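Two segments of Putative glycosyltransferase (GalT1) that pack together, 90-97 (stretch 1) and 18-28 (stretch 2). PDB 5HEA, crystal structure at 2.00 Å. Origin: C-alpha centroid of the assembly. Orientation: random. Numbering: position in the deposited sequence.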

ATOM      1  N   PHE A  90     -30.432  20.660   2.537  1.00 19.60           N
ATOM      2  CA  PHE A  90     -29.408  20.173   1.608  1.00 24.07           C
ATOM      3  C   PHE A  90     -29.900  20.359   0.178  1.00 27.11           C
ATOM      4  O   PHE A  90     -31.069  20.133  -0.098  1.00 23.82           O
ATOM      5  CB  PHE A  90     -29.110  18.682   1.854  1.00 17.11           C
ATOM      6  CG  PHE A  90     -28.537  18.396   3.219  1.00 24.43           C
ATOM      7  CD1 PHE A  90     -27.180  18.556   3.461  1.00 25.22           C
ATOM      8  CD2 PHE A  90     -29.359  17.985   4.262  1.00 22.44           C
ATOM      9  CE1 PHE A  90     -26.649  18.312   4.725  1.00 23.58           C
ATOM     10  CE2 PHE A  90     -28.836  17.735   5.528  1.00 19.79           C
ATOM     11  CZ  PHE A  90     -27.484  17.909   5.759  1.00 22.07           C
ATOM     12  N   VAL A  91     -29.020  20.787  -0.722  1.00 21.88           N
ATOM     13  CA  VAL A  91     -29.349  20.851  -2.148  1.00 20.63           C
ATOM     14  C   VAL A  91     -28.178  20.227  -2.909  1.00 27.44           C
ATOM     15  O   VAL A  91     -27.025  20.584  -2.672  1.00 25.76           O
ATOM     16  CB  VAL A  91     -29.556  22.308  -2.637  1.00 23.21           C
ATOM     17  CG1 VAL A  91     -29.693  22.353  -4.163  1.00 22.28           C
ATOM     18  CG2 VAL A  91     -30.782  22.924  -1.996  1.00 25.76           C
ATOM     19  N   ASP A  92     -28.455  19.275  -3.791  1.00 21.44           N
ATOM     20  CA  ASP A  92     -27.401  18.693  -4.620  1.00 22.44           C
ATOM     21  C   ASP A  92     -27.092  19.615  -5.791  1.00 24.05           C
ATOM     22  O   ASP A  92     -27.990  20.201  -6.375  1.00 22.96           O
ATOM     23  CB  ASP A  92     -27.785  17.306  -5.118  1.00 26.48           C
ATOM     24  CG  ASP A  92     -27.721  16.264  -4.015  1.00 47.15           C
ATOM     25  OD1 ASP A  92     -27.057  16.524  -2.973  1.00 47.98           O
ATOM     26  OD2 ASP A  92     -28.331  15.188  -4.190  1.00 51.11           O
ATOM     27  N   SER A  93     -25.815  19.731  -6.133  1.00 19.13           N
ATOM     28  CA  SER A  93     -25.401  20.752  -7.092  1.00 26.45           C
ATOM     29  C   SER A  93     -25.737  20.379  -8.545  1.00 30.20           C
ATOM     30  O   SER A  93     -25.587  21.206  -9.444  1.00 32.25           O
ATOM     31  CB  SER A  93     -23.917  21.087  -6.894  1.00 25.27           C
ATOM     32  OG  SER A  93     -23.150  19.915  -6.713  1.00 28.33           O
ATOM     33  N   ASP A  94     -26.204  19.141  -8.749  1.00 29.10           N
ATOM     34  CA  ASP A  94     -26.749  18.653 -10.029  1.00 28.06           C
ATOM     35  C   ASP A  94     -28.184  19.103 -10.287  1.00 27.86           C
ATOM     36  O   ASP A  94     -28.696  18.968 -11.405  1.00 26.04           O
ATOM     37  CB  ASP A  94     -26.836  17.129  -9.998  1.00 40.37           C
ATOM     38  CG  ASP A  94     -25.511  16.469 -10.156  1.00 54.47           C
ATOM     39  OD1 ASP A  94     -24.642  17.057 -10.824  1.00 67.66           O
ATOM     40  OD2 ASP A  94     -25.340  15.355  -9.625  1.00 55.13           O
ATOM     41  N   ASP A  95     -28.839  19.594  -9.243  1.00 26.00           N
ATOM     42  CA  ASP A  95     -30.281  19.833  -9.253  1.00 23.16           C
ATOM     43  C   ASP A  95     -30.632  21.315  -9.227  1.00 22.19           C
ATOM     44  O   ASP A  95     -29.741  22.159  -9.210  1.00 25.77           O
ATOM     45  CB  ASP A  95     -30.914  19.127  -8.047  1.00 22.60           C
ATOM     46  CG  ASP A  95     -30.666  17.625  -8.056  1.00 28.49           C
ATOM     47  OD1 ASP A  95     -30.558  17.050  -9.166  1.00 28.53           O
ATOM     48  OD2 ASP A  95     -30.585  17.016  -6.957  1.00 29.76           O
ATOM     49  N   PHE A  96     -31.930  21.630  -9.242  1.00 19.15           N
ATOM     50  CA  PHE A  96     -32.383  23.017  -9.143  1.00 21.19           C
ATOM     51  C   PHE A  96     -33.798  23.090  -8.583  1.00 27.32           C
ATOM     52  O   PHE A  96     -34.492  22.077  -8.489  1.00 27.84           O
ATOM     53  CB  PHE A  96     -32.274  23.752 -10.490  1.00 20.20           C
ATOM     54  CG  PHE A  96     -33.024  23.083 -11.610  1.00 27.06           C
ATOM     55  CD1 PHE A  96     -32.483  21.982 -12.261  1.00 25.58           C
ATOM     56  CD2 PHE A  96     -34.267  23.559 -12.014  1.00 29.89           C
ATOM     57  CE1 PHE A  96     -33.165  21.362 -13.288  1.00 24.65           C
ATOM     58  CE2 PHE A  96     -34.963  22.950 -13.057  1.00 27.37           C
ATOM     59  CZ  PHE A  96     -34.414  21.850 -13.696  1.00 27.15           C
ATOM     60  N   VAL A  97     -34.215  24.287  -8.185  1.00 27.32           N
ATOM     61  CA  VAL A  97     -35.473  24.443  -7.464  1.00 29.17           C
ATOM     62  C   VAL A  97     -36.310  25.624  -7.958  1.00 26.91           C
ATOM     63  O   VAL A  97     -35.800  26.538  -8.618  1.00 27.61           O
ATOM     64  CB  VAL A  97     -35.220  24.624  -5.940  1.00 25.47           C
ATOM     65  CG1 VAL A  97     -34.523  23.403  -5.355  1.00 25.24           C
ATOM     66  CG2 VAL A  97     -34.371  25.861  -5.694  1.00 23.60           C
TER
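Stretch 2 (18-28) KYLKRCLDSLL

Stretch 2 packs on stretch 1 as a helix, residues 20-28, laid along a chain that is a turn in its middle and a strand at 96-97. From D94 to V97 the two run broadly in the same direction: the CA of D94 lies 5.3 Å from the CA of Y19, the CA of F96 4.7 Å from the CA of C23, and the CA of V97 5.8 Å from the CA of S26.

V91 points toward the helix, and its branched side chain meets two residues one helical turn apart: CG1 lies 3.8 Å from C23 SG and CG2 4.1 Å from L27 CD2, contacts that suit its apolar, buried setting. A type I turn then runs from D92 to D95, closed by the hydrogen bond from D95 N to D92 O (3.1 Å). Within it, S93 approaches the helix with CB, 3.7 Å from L20 CD1, and with its backbone O, 3.4 Å from C23 CB; its hydroxyl is hydrogen-bonded elsewhere in the structure.

The CA-to-CB bond of D94 points away, yet OD1 returns to 3.6 Å from Y19 CD2, while D94 O accepts a weak hydrogen bond from R22 NH2 (3.1 Å). The CA-to-CB bond of D95 also points away, and its backbone makes the contact instead: its O sits 3.2 Å from C23 CB. Water 1 ties this region together, donating to Y19 O and D95 O (2.8 Å each) and accepting from R22 NE (2.9 Å).

The flat ring of F96 gives R22 a surface to lie on; R22 CD stands 4.1 Å from the ring centroid, over one face. Finally, V97 N donates to S26 OG (3.3 Å), whose hydroxyl in turn donates to C23 O (2.8 Å), so one serine serves both strand and helix. V97 CG2 reaches L27 CD2 at 4.0 Å, extending the apolar contact begun by V91.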

ATOM      1  N   LYS A  18     -20.929  21.376 -15.374  1.00 33.16           N
ATOM      2  CA  LYS A  18     -22.014  21.533 -16.342  1.00 36.60           C
ATOM      3  C   LYS A  18     -23.318  21.968 -15.681  1.00 33.23           C
ATOM      4  O   LYS A  18     -24.183  22.544 -16.334  1.00 30.52           O
ATOM      5  CB  LYS A  18     -22.233  20.233 -17.123  1.00 39.29           C
ATOM      6  CG  LYS A  18     -21.072  19.849 -18.032  1.00 54.51           C
ATOM      7  CD  LYS A  18     -21.399  18.621 -18.874  1.00 64.61           C
ATOM      8  CE  LYS A  18     -21.502  17.367 -18.019  1.00 69.51           C
ATOM      9  NZ  LYS A  18     -21.863  16.168 -18.829  1.00 74.05           N
ATOM     10  N   TYR A  19     -23.454  21.708 -14.383  1.00 26.52           N
ATOM     11  CA  TYR A  19     -24.746  21.881 -13.716  1.00 28.44           C
ATOM     12  C   TYR A  19     -24.761  22.906 -12.589  1.00 29.63           C
ATOM     13  O   TYR A  19     -25.829  23.316 -12.129  1.00 27.36           O
ATOM     14  CB  TYR A  19     -25.206  20.535 -13.173  1.00 25.67           C
ATOM     15  CG  TYR A  19     -25.187  19.456 -14.227  1.00 35.73           C
ATOM     16  CD1 TYR A  19     -26.044  19.512 -15.320  1.00 36.17           C
ATOM     17  CD2 TYR A  19     -24.304  18.387 -14.134  1.00 38.85           C
ATOM     18  CE1 TYR A  19     -26.029  18.527 -16.291  1.00 42.01           C
ATOM     19  CE2 TYR A  19     -24.282  17.401 -15.096  1.00 47.04           C
ATOM     20  CZ  TYR A  19     -25.147  17.471 -16.167  1.00 49.45           C
ATOM     21  OH  TYR A  19     -25.117  16.478 -17.119  1.00 58.48           O
ATOM     22  N   LEU A  20     -23.581  23.324 -12.154  1.00 28.58           N
ATOM     23  CA  LEU A  20     -23.466  24.153 -10.956  1.00 31.43           C
ATOM     24  C   LEU A  20     -24.120  25.533 -11.094  1.00 29.70           C
ATOM     25  O   LEU A  20     -24.781  26.014 -10.159  1.00 26.57           O
ATOM     26  CB  LEU A  20     -21.994  24.277 -10.543  1.00 27.50           C
ATOM     27  CG  LEU A  20     -21.687  24.959  -9.209  1.00 28.69           C
ATOM     28  CD1 LEU A  20     -22.390  24.277  -8.042  1.00 26.79           C
ATOM     29  CD2 LEU A  20     -20.175  24.964  -8.980  1.00 30.30           C
ATOM     30  N   LYS A  21     -23.949  26.180 -12.245  1.00 29.96           N
ATOM     31  CA  LYS A  21     -24.508  27.524 -12.433  1.00 26.49           C
ATOM     32  C   LYS A  21     -26.042  27.502 -12.377  1.00 27.88           C
ATOM     33  O   LYS A  21     -26.667  28.373 -11.775  1.00 25.24           O
ATOM     34  CB  LYS A  21     -24.034  28.162 -13.762  1.00 34.43           C
ATOM     35  CG  LYS A  21     -22.525  28.446 -13.854  1.00 47.45           C
ATOM     36  CD  LYS A  21     -22.172  29.384 -15.028  1.00 52.14           C
ATOM     37  CE  LYS A  21     -21.848  28.630 -16.320  1.00 60.22           C
ATOM     38  NZ  LYS A  21     -21.665  29.553 -17.504  1.00 67.63           N
ATOM     39  N   ARG A  22     -26.645  26.502 -13.011  1.00 29.93           N
ATOM     40  CA  ARG A  22     -28.091  26.340 -12.948  1.00 31.94           C
ATOM     41  C   ARG A  22     -28.560  26.169 -11.494  1.00 29.76           C
ATOM     42  O   ARG A  22     -29.527  26.809 -11.067  1.00 22.71           O
ATOM     43  CB  ARG A  22     -28.538  25.154 -13.805  1.00 32.42           C
ATOM     44  CG  ARG A  22     -30.048  24.989 -13.879  1.00 30.97           C
ATOM     45  CD  ARG A  22     -30.405  23.761 -14.688  1.00 31.03           C
ATOM     46  NE  ARG A  22     -29.856  22.547 -14.084  1.00 33.66           N
ATOM     47  CZ  ARG A  22     -29.807  21.371 -14.696  1.00 27.52           C
ATOM     48  NH1 ARG A  22     -30.267  21.242 -15.936  1.00 33.53           N
ATOM     49  NH2 ARG A  22     -29.306  20.322 -14.073  1.00 24.47           N
ATOM     50  N   CYS A  23     -27.852  25.342 -10.732  1.00 24.74           N
ATOM     51  CA  CYS A  23     -28.192  25.150  -9.321  1.00 24.32           C
ATOM     52  C   CYS A  23     -28.129  26.470  -8.556  1.00 26.13           C
ATOM     53  O   CYS A  23     -29.109  26.893  -7.938  1.00 29.99           O
ATOM     54  CB  CYS A  23     -27.259  24.122  -8.676  1.00 25.11           C
ATOM     55  SG  CYS A  23     -27.544  23.910  -6.889  1.00 26.72           S
ATOM     56  N   LEU A  24     -26.979  27.134  -8.624  1.00 30.22           N
ATOM     57  CA  LEU A  24     -26.762  28.361  -7.874  1.00 21.04           C
ATOM     58  C   LEU A  24     -27.696  29.512  -8.299  1.00 20.88           C
ATOM     59  O   LEU A  24     -28.158  30.271  -7.449  1.00 26.81           O
ATOM     60  CB  LEU A  24     -25.289  28.780  -7.947  1.00 29.23           C
ATOM     61  CG  LEU A  24     -24.302  27.787  -7.299  1.00 29.64           C
ATOM     62  CD1 LEU A  24     -22.872  28.295  -7.374  1.00 29.62           C
ATOM     63  CD2 LEU A  24     -24.684  27.486  -5.859  1.00 30.57           C
ATOM     64  N   ASP A  25     -27.958  29.649  -9.600  1.00 27.18           N
ATOM     65  CA  ASP A  25     -28.906  30.660 -10.084  1.00 28.59           C
ATOM     66  C   ASP A  25     -30.286  30.435  -9.447  1.00 29.40           C
ATOM     67  O   ASP A  25     -30.933  31.382  -8.993  1.00 32.13           O
ATOM     68  CB  ASP A  25     -29.032  30.649 -11.627  1.00 29.14           C
ATOM     69  CG  ASP A  25     -27.774  31.180 -12.350  1.00 44.09           C
ATOM     70  OD1 ASP A  25     -26.949  31.898 -11.735  1.00 38.69           O
ATOM     71  OD2 ASP A  25     -27.623  30.879 -13.559  1.00 40.75           O
ATOM     72  N   SER A  26     -30.731  29.180  -9.398  1.00 28.82           N
ATOM     73  CA  SER A  26     -32.050  28.878  -8.822  1.00 31.44           C
ATOM     74  C   SER A  26     -32.125  29.169  -7.313  1.00 31.75           C
ATOM     75  O   SER A  26     -33.183  29.541  -6.807  1.00 26.12           O
ATOM     76  CB  SER A  26     -32.486  27.441  -9.135  1.00 27.09           C
ATOM     77  OG  SER A  26     -31.835  26.510  -8.293  1.00 21.06           O
ATOM     78  N   LEU A  27     -31.004  29.039  -6.606  1.00 28.50           N
ATOM     79  CA  LEU A  27     -30.968  29.339  -5.170  1.00 22.55           C
ATOM     80  C   LEU A  27     -30.938  30.832  -4.845  1.00 26.89           C
ATOM     81  O   LEU A  27     -31.623  31.294  -3.931  1.00 28.83           O
ATOM     82  CB  LEU A  27     -29.761  28.663  -4.495  1.00 19.52           C
ATOM     83  CG  LEU A  27     -29.748  27.135  -4.468  1.00 24.49           C
ATOM     84  CD1 LEU A  27     -28.442  26.608  -3.838  1.00 26.33           C
ATOM     85  CD2 LEU A  27     -30.939  26.637  -3.695  1.00 22.90           C
ATOM     86  N   LEU A  28     -30.119  31.585  -5.567  1.00 29.61           N
ATOM     87  CA  LEU A  28     -30.058  33.028  -5.360  1.00 33.31           C
ATOM     88  C   LEU A  28     -31.385  33.729  -5.684  1.00 34.54           C
ATOM     89  O   LEU A  28     -31.653  34.812  -5.167  1.00 32.22           O
ATOM     90  CB  LEU A  28     -28.912  33.631  -6.165  1.00 33.78           C
ATOM     91  CG  LEU A  28     -27.521  33.188  -5.704  1.00 39.84           C
ATOM     92  CD1 LEU A  28     -26.427  33.865  -6.534  1.00 39.69           C
ATOM     93  CD2 LEU A  28     -27.337  33.481  -4.218  1.00 41.06           C
TER
HETATM   94  O   HOH W   1     -28.376  22.163 -11.629  1.00 26.95           O
HETATM   95  O   HOH W   2     -35.287  29.380  -8.334  1.00 34.41           O